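CGAS/DncV-like nucleotidyltransferase in E. coli homolog (Rhodothermus marinus SG0.5JP17-172, PDB 6E0K) makes the second messenger 3',3'-cUAMP from UTP and ATP with magnesium, signalling phage infection in a CBASS antiviral defence system. Local coordinates at residues L45-G57 and K187-Y199. Residues are numbered along the deposited sequence; the frame is centred on the assembly and turned at random.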
loop_
_atom_site.group_PDB
_atom_site.type_symbol
_atom_site.label_atom_id
_atom_site.label_comp_id
_atom_site.label_asym_id
_atom_site.label_seq_id
_atom_site.Cartn_x
_atom_site.Cartn_y
_atom_site.Cartn_z
ATOM N N LEU A 45 -10.342 3.021 -2.112
ATOM C CA LEU A 45 -9.066 2.765 -2.752
ATOM C C LEU A 45 -7.977 2.557 -1.722
ATOM O O LEU A 45 -8.032 3.097 -0.617
ATOM C CB LEU A 45 -8.646 3.923 -3.660
ATOM C CG LEU A 45 -9.531 4.111 -4.874
ATOM C CD1 LEU A 45 -8.848 5.068 -5.832
ATOM C CD2 LEU A 45 -9.805 2.758 -5.540
ATOM N N GLN A 46 -6.974 1.781 -2.108
ATOM C CA GLN A 46 -5.741 1.699 -1.348
ATOM C C GLN A 46 -4.597 1.868 -2.334
ATOM O O GLN A 46 -4.821 2.225 -3.504
ATOM C CB GLN A 46 -5.648 0.379 -0.573
ATOM C CG GLN A 46 -5.514 -0.877 -1.439
ATOM C CD GLN A 46 -5.157 -2.103 -0.595
ATOM O OE1 GLN A 46 -4.506 -1.982 0.444
ATOM N NE2 GLN A 46 -5.573 -3.283 -1.047
ATOM N N GLY A 47 -3.368 1.642 -1.877
ATOM C CA GLY A 47 -2.306 1.668 -2.862
ATOM C C GLY A 47 -1.908 3.080 -3.251
ATOM O O GLY A 47 -2.275 4.070 -2.616
ATOM N N SER A 48 -1.157 3.151 -4.348
ATOM C CA SER A 48 -0.483 4.398 -4.692
ATOM C C SER A 48 -1.477 5.514 -5.002
ATOM O O SER A 48 -1.283 6.656 -4.571
ATOM C CB SER A 48 0.468 4.176 -5.867
ATOM O OG SER A 48 -0.244 3.868 -7.049
ATOM N N TYR A 49 -2.560 5.216 -5.729
ATOM C CA TYR A 49 -3.493 6.291 -6.062
ATOM C C TYR A 49 -4.128 6.873 -4.802
ATOM O O TYR A 49 -4.246 8.095 -4.651
ATOM C CB TYR A 49 -4.586 5.793 -7.007
ATOM C CG TYR A 49 -4.154 5.492 -8.411
ATOM C CD1 TYR A 49 -3.649 6.481 -9.248
ATOM C CD2 TYR A 49 -4.320 4.219 -8.938
ATOM C CE1 TYR A 49 -3.298 6.190 -10.566
ATOM C CE2 TYR A 49 -3.956 3.931 -10.234
ATOM C CZ TYR A 49 -3.462 4.920 -11.046
ATOM O OH TYR A 49 -3.135 4.597 -12.340
ATOM N N LYS A 50 -4.553 5.999 -3.887
ATOM C CA LYS A 50 -5.154 6.461 -2.645
ATOM C C LYS A 50 -4.186 7.327 -1.865
ATOM O O LYS A 50 -4.572 8.360 -1.297
ATOM C CB LYS A 50 -5.566 5.262 -1.794
ATOM C CG LYS A 50 -6.066 5.624 -0.414
ATOM C CD LYS A 50 -7.366 6.391 -0.476
ATOM C CE LYS A 50 -7.926 6.625 0.912
ATOM N NZ LYS A 50 -9.247 7.306 0.884
ATOM N N ASN A 51 -2.924 6.926 -1.834
ATOM C CA ASN A 51 -1.938 7.578 -0.991
ATOM C C ASN A 51 -1.198 8.686 -1.707
ATOM O O ASN A 51 -0.246 9.243 -1.145
ATOM C CB ASN A 51 -0.964 6.542 -0.435
ATOM C CG ASN A 51 -1.607 5.693 0.650
ATOM O OD1 ASN A 51 -1.632 6.080 1.815
ATOM N ND2 ASN A 51 -2.176 4.560 0.258
ATOM N N SER A 52 -1.651 9.039 -2.915
ATOM C CA SER A 52 -1.061 10.101 -3.725
ATOM C C SER A 52 0.408 9.851 -4.009
ATOM O O SER A 52 1.174 10.796 -4.182
ATOM C CB SER A 52 -1.231 11.479 -3.076
ATOM O OG SER A 52 -2.595 11.764 -2.865
ATOM N N THR A 53 0.820 8.590 -4.087
ATOM C CA THR A 53 2.201 8.275 -4.418
ATOM C C THR A 53 2.337 7.617 -5.779
ATOM O O THR A 53 3.415 7.105 -6.100
ATOM C CB THR A 53 2.816 7.371 -3.344
ATOM O OG1 THR A 53 2.032 6.180 -3.231
ATOM C CG2 THR A 53 2.824 8.076 -2.002
ATOM N N ASN A 54 1.294 7.659 -6.610
ATOM C CA ASN A 54 1.392 7.096 -7.952
ATOM C C ASN A 54 2.298 7.953 -8.839
ATOM O O ASN A 54 2.168 9.183 -8.881
ATOM C CB ASN A 54 -0.001 6.970 -8.583
ATOM C CG ASN A 54 -0.737 8.297 -8.638
ATOM O OD1 ASN A 54 -1.045 8.893 -7.598
ATOM N ND2 ASN A 54 -1.033 8.759 -9.847
ATOM N N ILE A 55 3.246 7.305 -9.522
ATOM C CA ILE A 55 4.128 8.029 -10.439
ATOM C C ILE A 55 3.655 7.944 -11.881
ATOM O O ILE A 55 4.202 8.650 -12.746
ATOM C CB ILE A 55 5.594 7.548 -10.318
ATOM C CG1 ILE A 55 5.709 6.049 -10.607
ATOM C CG2 ILE A 55 6.151 7.898 -8.933
ATOM C CD1 ILE A 55 7.148 5.548 -10.700
ATOM N N ARG A 56 2.643 7.127 -12.169
ATOM C CA ARG A 56 1.994 7.100 -13.473
ATOM C C ARG A 56 0.498 7.303 -13.289
ATOM O O ARG A 56 -0.033 7.239 -12.174
ATOM C CB ARG A 56 2.251 5.780 -14.217
ATOM C CG ARG A 56 3.733 5.413 -14.347
ATOM C CD ARG A 56 3.918 4.222 -15.259
ATOM N NE ARG A 56 3.303 4.471 -16.559
ATOM C CZ ARG A 56 3.912 5.055 -17.584
ATOM N NH1 ARG A 56 5.175 5.456 -17.478
ATOM N NH2 ARG A 56 3.259 5.236 -18.724
ATOM N N GLY A 57 -0.184 7.532 -14.410
ATOM C CA GLY A 57 -1.630 7.611 -14.412
ATOM C C GLY A 57 -2.314 6.422 -15.030
ATOM O O GLY A 57 -3.548 6.454 -15.188
ATOM N N LYS A 187 4.861 13.086 0.644
ATOM C CA LYS A 187 4.421 12.332 -0.530
ATOM C C LYS A 187 5.239 12.683 -1.774
ATOM O O LYS A 187 5.615 11.771 -2.520
ATOM C CB LYS A 187 2.921 12.544 -0.780
ATOM C CG LYS A 187 2.063 12.085 0.385
ATOM C CD LYS A 187 2.316 10.643 0.748
ATOM C CE LYS A 187 1.372 10.196 1.859
ATOM N NZ LYS A 187 -0.063 10.348 1.466
ATOM N N PRO A 188 5.548 13.959 -2.054
ATOM C CA PRO A 188 6.465 14.229 -3.176
ATOM C C PRO A 188 7.799 13.531 -3.023
ATOM O O PRO A 188 8.397 13.126 -4.027
ATOM C CB PRO A 188 6.626 15.759 -3.157
ATOM C CG PRO A 188 5.355 16.258 -2.496
ATOM C CD PRO A 188 5.010 15.204 -1.468
ATOM N N THR A 189 8.285 13.379 -1.790
ATOM C CA THR A 189 9.566 12.711 -1.592
ATOM C C THR A 189 9.461 11.227 -1.919
ATOM O O THR A 189 10.360 10.662 -2.553
ATOM C CB THR A 189 10.056 12.933 -0.155
ATOM O OG1 THR A 189 10.299 14.337 0.034
ATOM C CG2 THR A 189 11.367 12.183 0.088
ATOM N N ILE A 190 8.369 10.576 -1.503
ATOM C CA ILE A 190 8.145 9.188 -1.896
ATOM C C ILE A 190 8.173 9.060 -3.409
ATOM O O ILE A 190 8.816 8.161 -3.965
ATOM C CB ILE A 190 6.812 8.672 -1.334
ATOM C CG1 ILE A 190 6.886 8.524 0.187
ATOM C CG2 ILE A 190 6.458 7.336 -1.977
ATOM C CD1 ILE A 190 5.504 8.214 0.780
ATOM N N ARG A 191 7.476 9.962 -4.098
ATOM C CA ARG A 191 7.410 9.856 -5.551
ATOM C C ARG A 191 8.773 10.088 -6.181
ATOM O O ARG A 191 9.138 9.399 -7.138
ATOM C CB ARG A 191 6.375 10.837 -6.109
ATOM C CG ARG A 191 4.965 10.515 -5.584
ATOM C CD ARG A 191 3.878 11.310 -6.306
ATOM N NE ARG A 191 4.133 12.748 -6.256
ATOM C CZ ARG A 191 3.497 13.613 -5.466
ATOM N NH1 ARG A 191 2.518 13.217 -4.659
ATOM N NH2 ARG A 191 3.839 14.905 -5.508
ATOM N N MET A 192 9.535 11.049 -5.649
ATOM C CA MET A 192 10.902 11.280 -6.115
ATOM C C MET A 192 11.730 10.004 -6.040
ATOM O O MET A 192 12.386 9.620 -7.012
ATOM C CB MET A 192 11.552 12.380 -5.285
ATOM C CG MET A 192 13.013 12.634 -5.683
ATOM S SD MET A 192 13.868 13.698 -4.509
ATOM C CE MET A 192 13.987 12.626 -3.070
ATOM N N PHE A 193 11.690 9.313 -4.899
ATOM C CA PHE A 193 12.484 8.096 -4.781
ATOM C C PHE A 193 11.934 6.970 -5.654
ATOM O O PHE A 193 12.712 6.194 -6.218
ATOM C CB PHE A 193 12.578 7.667 -3.319
ATOM C CG PHE A 193 13.587 8.452 -2.537
ATOM C CD1 PHE A 193 14.937 8.404 -2.872
ATOM C CD2 PHE A 193 13.198 9.230 -1.455
ATOM C CE1 PHE A 193 15.876 9.132 -2.153
ATOM C CE2 PHE A 193 14.139 9.944 -0.712
ATOM C CZ PHE A 193 15.486 9.902 -1.079
ATOM N N LYS A 194 10.607 6.859 -5.783
ATOM C CA LYS A 194 10.050 5.881 -6.716
ATOM C C LYS A 194 10.532 6.125 -8.139
ATOM O O LYS A 194 10.887 5.182 -8.855
ATOM C CB LYS A 194 8.515 5.912 -6.673
ATOM C CG LYS A 194 7.918 5.205 -5.493
ATOM C CD LYS A 194 6.404 5.333 -5.589
ATOM C CE LYS A 194 5.670 4.515 -4.581
ATOM N NZ LYS A 194 4.254 4.431 -5.085
ATOM N N ASN A 195 10.486 7.376 -8.593
ATOM C CA ASN A 195 10.954 7.664 -9.947
ATOM C C ASN A 195 12.467 7.492 -10.083
ATOM O O ASN A 195 12.945 7.073 -11.147
ATOM C CB ASN A 195 10.528 9.068 -10.360
ATOM C CG ASN A 195 9.223 9.078 -11.148
ATOM O OD1 ASN A 195 8.995 8.247 -12.039
ATOM N ND2 ASN A 195 8.352 10.016 -10.813
ATOM N N ALA A 196 13.231 7.811 -9.036
ATOM C CA ALA A 196 14.668 7.541 -9.077
ATOM C C ALA A 196 14.931 6.047 -9.236
ATOM O O ALA A 196 15.740 5.630 -10.072
ATOM C CB ALA A 196 15.333 8.083 -7.814
ATOM N N ARG A 197 14.232 5.231 -8.442
ATOM C CA ARG A 197 14.307 3.778 -8.559
ATOM C C ARG A 197 13.964 3.309 -9.971
ATOM O O ARG A 197 14.703 2.523 -10.576
ATOM C CB ARG A 197 13.352 3.151 -7.532
ATOM C CG ARG A 197 13.106 1.655 -7.671
ATOM C CD ARG A 197 11.713 1.321 -7.138
ATOM N NE ARG A 197 10.712 1.981 -7.953
ATOM C CZ ARG A 197 9.403 2.022 -7.714
ATOM N NH1 ARG A 197 8.843 1.433 -6.648
ATOM N NH2 ARG A 197 8.633 2.668 -8.573
ATOM N N THR A 198 12.832 3.771 -10.508
ATOM C CA THR A 198 12.376 3.312 -11.816
ATOM C C THR A 198 13.313 3.772 -12.930
ATOM O O THR A 198 13.551 3.031 -13.888
ATOM C CB THR A 198 10.941 3.791 -12.037
ATOM O OG1 THR A 198 10.106 3.124 -11.083
ATOM C CG2 THR A 198 10.453 3.485 -13.447
ATOM N N TYR A 199 13.878 4.972 -12.802
ATOM C CA TYR A 199 14.909 5.412 -13.738
ATOM C C TYR A 199 16.071 4.422 -13.786
ATOM O O TYR A 199 16.562 4.078 -14.871
ATOM C CB TYR A 199 15.385 6.813 -13.340
ATOM C CG TYR A 199 16.637 7.304 -14.027
ATOM C CD1 TYR A 199 17.880 7.142 -13.442
ATOM C CD2 TYR A 199 16.563 7.966 -15.236
ATOM C CE1 TYR A 199 19.022 7.594 -14.063
ATOM C CE2 TYR A 199 17.702 8.431 -15.853
ATOM C CZ TYR A 199 18.925 8.236 -15.260
ATOM O OH TYR A 199 20.070 8.689 -15.870
HETATM O O HOH W 1 -1.359 8.372 3.076
HETATM O O HOH W 2 5.763 10.834 -12.022
HETATM O O HOH W 3 6.920 7.761 -13.808
#
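A mainly polar contact, in which Lys187, Arg191 and Lys194 bond to the main-chain carbonyls of Asn51, Ser52 and Thr53, joins the turn after the short helix 47-50 to helix 186-202, which follows the strands of the sheet in sequence. The three carbonyls lie at and just after the end of the weakly bonded helix 47-50, which closes in a Schellman motif, with Ser52 at positive phi as its C' residue and Thr53 N bonded back to Ser48 O. Lys187 NZ meets Asn51 O at 2.8 Å from above the carbonyl plane; a water links the same amine to Asn51 OD1, while Asn51 ND2 donates to Gly47 O within its own turn. Arg191, bent at chi3 (-55°), swings its guanidinium round so that Ser52 O lies in the guanidinium plane and NH1 bonds it at 2.8 Å, nearly in line with the carbonyl; its NE bonds Ser12 O. The extended Lys194 chain crosses Thr53 at about a right angle, and NZ comes down on Thr53 O (3.0 Å) from well above the carbonyl plane, with a weak second bond to Thr53 OG1, itself held by Glu216. Among these polar ends, Thr53 CG2 rests on Ile190 CG2 (3.7 Å) and the Lys187 chain. Further along, Ile55 lays CG2 against Lys194 CB and slides past Asn195, its CD1 3.5 Å from Asn195 OD1. Two waters bridge Ile55 O to the Asn195 amide, whose ND2 also reaches Trp11 O. Lys194 binds ATP, as do Gln46, Gly47 and Ser48, and its NZ lies 3.9 Å from Ser48 CB, next to the ATP-binding turn; its bond to Thr53 O is consistent with holding it there. This is the Gly-Ser loop and short helix of the nucleotidyltransferase fold, here meeting the helical part of a CD-NTase at the nucleotide site.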